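Local coordinates for DUF3863 domain-containing protein (Parabacteroides distasonis, PDB 3LM3) that is of unknown function but is probably a glycoside hydrolase or carbohydrate deacetylase, at residues W218-Q230 with E345-I359. Sequence-based numbering, arbitrary orientation. Where two conformers were deposited one is given.
Sequences WTMDFICARRSGQ and ERGSGLGDSYNNLEI
Asp-221 and Glu-345 meet carboxylate to carboxylate, OD1 of Asp-221 lying 2.5 Å from OE2 of Glu-345 with the two planes turned 54° apart. Oxygens this close suggest that one acid holds a proton. Asp-221 is also the N-cap of the short, weakly bonded helix 222-225: with CG anti to its own nitrogen (chi1 -179°), OD1 accepts a weak bond from Ile-223 N, while OD2 takes the hydroxyl of Ser-353 on its syn side at 2.7 Å from OG. That same OG receives Ser-348 N, which ties the two sides of the 347-356 loop together. Glu-345 OE1 adds a second weak bond from Ile-223 N, and OE2 is hydrogen-bonded to His-264 of helix 255-277.

The apolar part centres on Ile-223. Its CD1 pushes against the backbone at the end of strand 341-346, 3.2 Å from Gly-347 N, and its CG2 lies 4.0 Å from Leu-357 CD1. CG2 of Ile-359 touches both Ile-223 CG1 and Phe-222 CB.

A bend at chi3 (-59°) brings Arg-226 NE onto a lone pair of Ile-223 O at 2.8 Å; Leu-357 CD1 lies over one face of the guanidinium, toward its rim. One water joins Arg-226 NH2 to Asp-352 O, and another joins Cys-224 O to Asp-352 OD2. Asp-352 has its salt bridge with Arg-242.

An alanine at Asp-221 would probably leave Ser-353 OG without its acceptor, Glu-345 OE2 without its close carboxylate neighbour and Ile-223 N without its cap. The contact therefore fastens a helix start to the edge hairpin of the antiparallel sheet through one shared polar cluster, in which Asp-221 at once caps the helix, accepts from Ser-353 and abuts Glu-345, itself held by His-264.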
# COMPACT_ATOMS: atom_id res chain seq x y z
N TRP A 218 -2.10 -1.47 0.59
CA TRP A 218 -2.93 -2.38 1.36
C TRP A 218 -2.17 -2.91 2.56
O TRP A 218 -1.19 -3.64 2.43
CB TRP A 218 -3.37 -3.61 0.54
CG TRP A 218 -4.17 -3.41 -0.70
CD1 TRP A 218 -5.51 -3.59 -0.84
CD2 TRP A 218 -3.67 -3.08 -2.00
NE1 TRP A 218 -5.89 -3.38 -2.13
CE2 TRP A 218 -4.77 -3.09 -2.88
CE3 TRP A 218 -2.41 -2.80 -2.50
CZ2 TRP A 218 -4.64 -2.78 -4.23
CZ3 TRP A 218 -2.28 -2.51 -3.86
CH2 TRP A 218 -3.40 -2.49 -4.70
N THR A 219 -2.64 -2.64 3.76
CA THR A 219 -1.98 -3.15 4.95
C THR A 219 -2.07 -4.67 4.98
O THR A 219 -3.16 -5.24 4.93
CB THR A 219 -2.61 -2.56 6.21
OG1 THR A 219 -2.50 -1.12 6.14
CG2 THR A 219 -1.93 -3.10 7.48
N MSE A 220 -0.90 -5.30 5.11
CA MSE A 220 -0.78 -6.76 5.17
C MSE A 220 -0.81 -7.32 6.58
O MSE A 220 -0.32 -6.70 7.52
CB MSE A 220 0.52 -7.21 4.53
CG MSE A 220 0.60 -6.97 3.05
SE MSE A 220 -0.69 -7.99 2.06
CE MSE A 220 -2.03 -6.70 1.89
N ASP A 221 -1.33 -8.54 6.68
CA ASP A 221 -1.03 -9.37 7.85
C ASP A 221 0.38 -9.88 7.60
O ASP A 221 0.62 -10.64 6.66
CB ASP A 221 -2.04 -10.49 7.94
CG ASP A 221 -1.82 -11.39 9.17
OD1 ASP A 221 -0.64 -11.59 9.53
OD2 ASP A 221 -2.83 -11.87 9.78
N PHE A 222 1.32 -9.45 8.44
CA PHE A 222 2.73 -9.77 8.20
C PHE A 222 3.01 -11.27 8.14
O PHE A 222 3.87 -11.72 7.38
CB PHE A 222 3.63 -9.14 9.27
CG PHE A 222 3.75 -7.65 9.20
CD1 PHE A 222 4.26 -7.03 8.08
CD2 PHE A 222 3.52 -6.86 10.32
CE1 PHE A 222 4.44 -5.67 8.04
CE2 PHE A 222 3.70 -5.49 10.29
CZ PHE A 222 4.20 -4.90 9.16
N ILE A 223 2.28 -12.05 8.92
CA ILE A 223 2.47 -13.51 8.88
C ILE A 223 2.05 -14.07 7.52
O ILE A 223 2.77 -14.89 6.93
CB ILE A 223 1.75 -14.18 10.06
CG1 ILE A 223 2.51 -13.82 11.36
CG2 ILE A 223 1.70 -15.70 9.88
CD1 ILE A 223 1.79 -14.14 12.64
N CYS A 224 0.92 -13.63 6.99
CA CYS A 224 0.47 -14.10 5.69
C CYS A 224 1.42 -13.67 4.57
O CYS A 224 1.66 -14.42 3.61
CB CYS A 224 -0.92 -13.57 5.38
SG CYS A 224 -2.18 -13.95 6.63
N ALA A 225 1.96 -12.46 4.70
CA ALA A 225 2.73 -11.83 3.63
C ALA A 225 4.13 -12.37 3.48
O ALA A 225 4.82 -11.99 2.54
CB ALA A 225 2.75 -10.30 3.85
N ARG A 226 4.59 -13.24 4.37
CA ARG A 226 5.89 -13.90 4.22
C ARG A 226 5.95 -14.72 2.95
O ARG A 226 7.01 -14.85 2.36
CB ARG A 226 6.17 -14.88 5.37
CG ARG A 226 6.28 -14.27 6.73
CD ARG A 226 6.33 -15.39 7.79
NE ARG A 226 5.13 -16.22 7.72
CZ ARG A 226 5.06 -17.54 7.81
NH1 ARG A 226 6.15 -18.28 8.05
NH2 ARG A 226 3.90 -18.15 7.69
N ARG A 227 4.83 -15.30 2.54
CA ARG A 227 4.77 -16.20 1.37
C ARG A 227 4.79 -15.46 0.05
O ARG A 227 4.39 -14.35 -0.02
CB ARG A 227 3.48 -17.02 1.38
CG ARG A 227 3.54 -18.29 2.16
CD ARG A 227 3.73 -18.07 3.66
NE ARG A 227 3.92 -19.35 4.34
CZ ARG A 227 2.97 -20.26 4.60
NH1 ARG A 227 1.72 -20.09 4.21
NH2 ARG A 227 3.30 -21.39 5.22
N SER A 228 5.26 -16.17 -0.99
CA SER A 228 5.03 -15.81 -2.39
C SER A 228 3.78 -16.52 -2.85
O SER A 228 3.61 -17.69 -2.54
CB SER A 228 6.23 -16.26 -3.27
OG SER A 228 6.11 -15.82 -4.62
N GLY A 229 2.93 -15.81 -3.59
CA GLY A 229 1.74 -16.37 -4.20
C GLY A 229 0.65 -16.83 -3.23
O GLY A 229 0.54 -16.30 -2.11
N GLN A 230 -0.13 -17.83 -3.64
CA GLN A 230 -1.41 -18.13 -3.00
C GLN A 230 -1.97 -19.44 -3.50
O GLN A 230 -1.63 -19.89 -4.60
CB GLN A 230 -2.42 -17.03 -3.31
CG GLN A 230 -2.84 -16.99 -4.79
CD GLN A 230 -4.11 -16.19 -5.02
OE1 GLN A 230 -5.21 -16.62 -4.66
NE2 GLN A 230 -3.96 -15.02 -5.61
N GLU A 345 3.66 -9.02 15.87
CA GLU A 345 2.37 -9.66 15.59
C GLU A 345 2.43 -11.12 15.90
O GLU A 345 3.39 -11.78 15.56
CB GLU A 345 2.02 -9.50 14.12
CG GLU A 345 0.66 -10.13 13.77
CD GLU A 345 0.51 -10.56 12.35
OE1 GLU A 345 1.36 -10.22 11.51
OE2 GLU A 345 -0.54 -11.21 12.04
N ARG A 346 1.38 -11.63 16.54
CA ARG A 346 1.11 -13.07 16.58
C ARG A 346 -0.05 -13.38 15.65
O ARG A 346 -0.89 -12.53 15.36
CB ARG A 346 0.82 -13.57 17.98
CG ARG A 346 2.03 -13.59 18.84
CD ARG A 346 1.71 -14.04 20.25
NE ARG A 346 2.94 -14.19 21.01
CZ ARG A 346 3.03 -14.81 22.18
NH1 ARG A 346 1.96 -15.33 22.75
NH2 ARG A 346 4.22 -14.90 22.77
N GLY A 347 -0.10 -14.61 15.14
CA GLY A 347 -1.17 -14.95 14.20
C GLY A 347 -2.54 -14.80 14.82
O GLY A 347 -2.71 -15.01 16.03
N SER A 348 -3.53 -14.47 14.00
CA SER A 348 -4.90 -14.36 14.48
C SER A 348 -5.49 -15.69 14.88
O SER A 348 -6.48 -15.75 15.60
CB SER A 348 -5.80 -13.73 13.43
OG SER A 348 -5.93 -14.55 12.28
N GLY A 349 -4.93 -16.78 14.36
CA GLY A 349 -5.59 -18.06 14.50
C GLY A 349 -6.66 -18.36 13.47
O GLY A 349 -7.42 -19.35 13.62
N LEU A 350 -6.78 -17.51 12.45
CA LEU A 350 -7.69 -17.72 11.36
C LEU A 350 -6.90 -17.91 10.07
O LEU A 350 -5.99 -17.15 9.77
CB LEU A 350 -8.60 -16.52 11.22
CG LEU A 350 -9.35 -16.08 12.49
CD1 LEU A 350 -10.03 -14.71 12.21
CD2 LEU A 350 -10.35 -17.13 12.90
N GLY A 351 -7.28 -18.94 9.31
CA GLY A 351 -6.67 -19.18 7.99
C GLY A 351 -5.17 -19.33 8.08
O GLY A 351 -4.65 -20.09 8.91
N ASP A 352 -4.45 -18.65 7.22
CA ASP A 352 -2.99 -18.74 7.21
C ASP A 352 -2.29 -17.75 8.13
O ASP A 352 -1.08 -17.61 8.10
CB ASP A 352 -2.45 -18.64 5.76
CG ASP A 352 -2.82 -17.34 5.06
OD1 ASP A 352 -3.84 -16.74 5.41
OD2 ASP A 352 -2.09 -16.96 4.11
N SER A 353 -3.04 -17.06 9.00
CA SER A 353 -2.42 -16.22 10.04
C SER A 353 -2.18 -17.14 11.26
O SER A 353 -2.90 -17.09 12.26
CB SER A 353 -3.34 -15.04 10.38
OG SER A 353 -2.72 -14.12 11.27
N TYR A 354 -1.15 -17.96 11.14
CA TYR A 354 -0.95 -19.10 12.05
C TYR A 354 -0.67 -18.65 13.46
O TYR A 354 0.21 -17.82 13.74
CB TYR A 354 0.14 -20.06 11.52
CG TYR A 354 -0.28 -20.67 10.20
CD1 TYR A 354 -1.38 -21.51 10.11
CD2 TYR A 354 0.42 -20.38 9.03
CE1 TYR A 354 -1.79 -22.04 8.90
CE2 TYR A 354 -0.01 -20.89 7.81
CZ TYR A 354 -1.09 -21.75 7.76
OH TYR A 354 -1.55 -22.26 6.57
N ASN A 355 -1.40 -19.25 14.40
CA ASN A 355 -1.38 -18.78 15.78
C ASN A 355 -0.07 -19.01 16.52
O ASN A 355 0.20 -18.28 17.45
CB ASN A 355 -2.57 -19.35 16.59
CG ASN A 355 -2.61 -20.87 16.68
OD1 ASN A 355 -1.70 -21.59 16.24
ND2 ASN A 355 -3.68 -21.38 17.33
N ASN A 356 0.71 -19.99 16.08
CA ASN A 356 1.92 -20.36 16.77
C ASN A 356 3.09 -19.46 16.42
O ASN A 356 4.15 -19.61 17.02
CB ASN A 356 2.30 -21.80 16.41
CG ASN A 356 2.73 -21.95 14.97
OD1 ASN A 356 1.93 -21.74 14.07
ND2 ASN A 356 3.99 -22.34 14.76
N LEU A 357 2.88 -18.53 15.48
CA LEU A 357 3.96 -17.67 15.02
C LEU A 357 3.92 -16.28 15.63
O LEU A 357 2.85 -15.67 15.75
CB LEU A 357 3.92 -17.58 13.49
CG LEU A 357 4.14 -18.88 12.72
CD1 LEU A 357 3.95 -18.66 11.22
CD2 LEU A 357 5.53 -19.50 13.01
N GLU A 358 5.10 -15.77 16.01
CA GLU A 358 5.29 -14.41 16.42
C GLU A 358 6.32 -13.80 15.48
O GLU A 358 7.45 -14.33 15.33
CB GLU A 358 5.80 -14.31 17.85
CG GLU A 358 6.01 -12.88 18.29
CD GLU A 358 6.34 -12.80 19.76
OE1 GLU A 358 5.41 -12.84 20.59
OE2 GLU A 358 7.54 -12.73 20.08
N ILE A 359 5.93 -12.71 14.80
CA ILE A 359 6.84 -12.01 13.89
C ILE A 359 7.16 -10.64 14.44
O ILE A 359 6.28 -9.97 14.99
CB ILE A 359 6.27 -11.93 12.44
CG1 ILE A 359 7.35 -11.42 11.47
CG2 ILE A 359 5.00 -11.04 12.34
CD1 ILE A 359 6.96 -11.70 10.02
O HOH W 1 1.23 -17.95 6.56
O HOH W 2 0.56 -17.02 3.86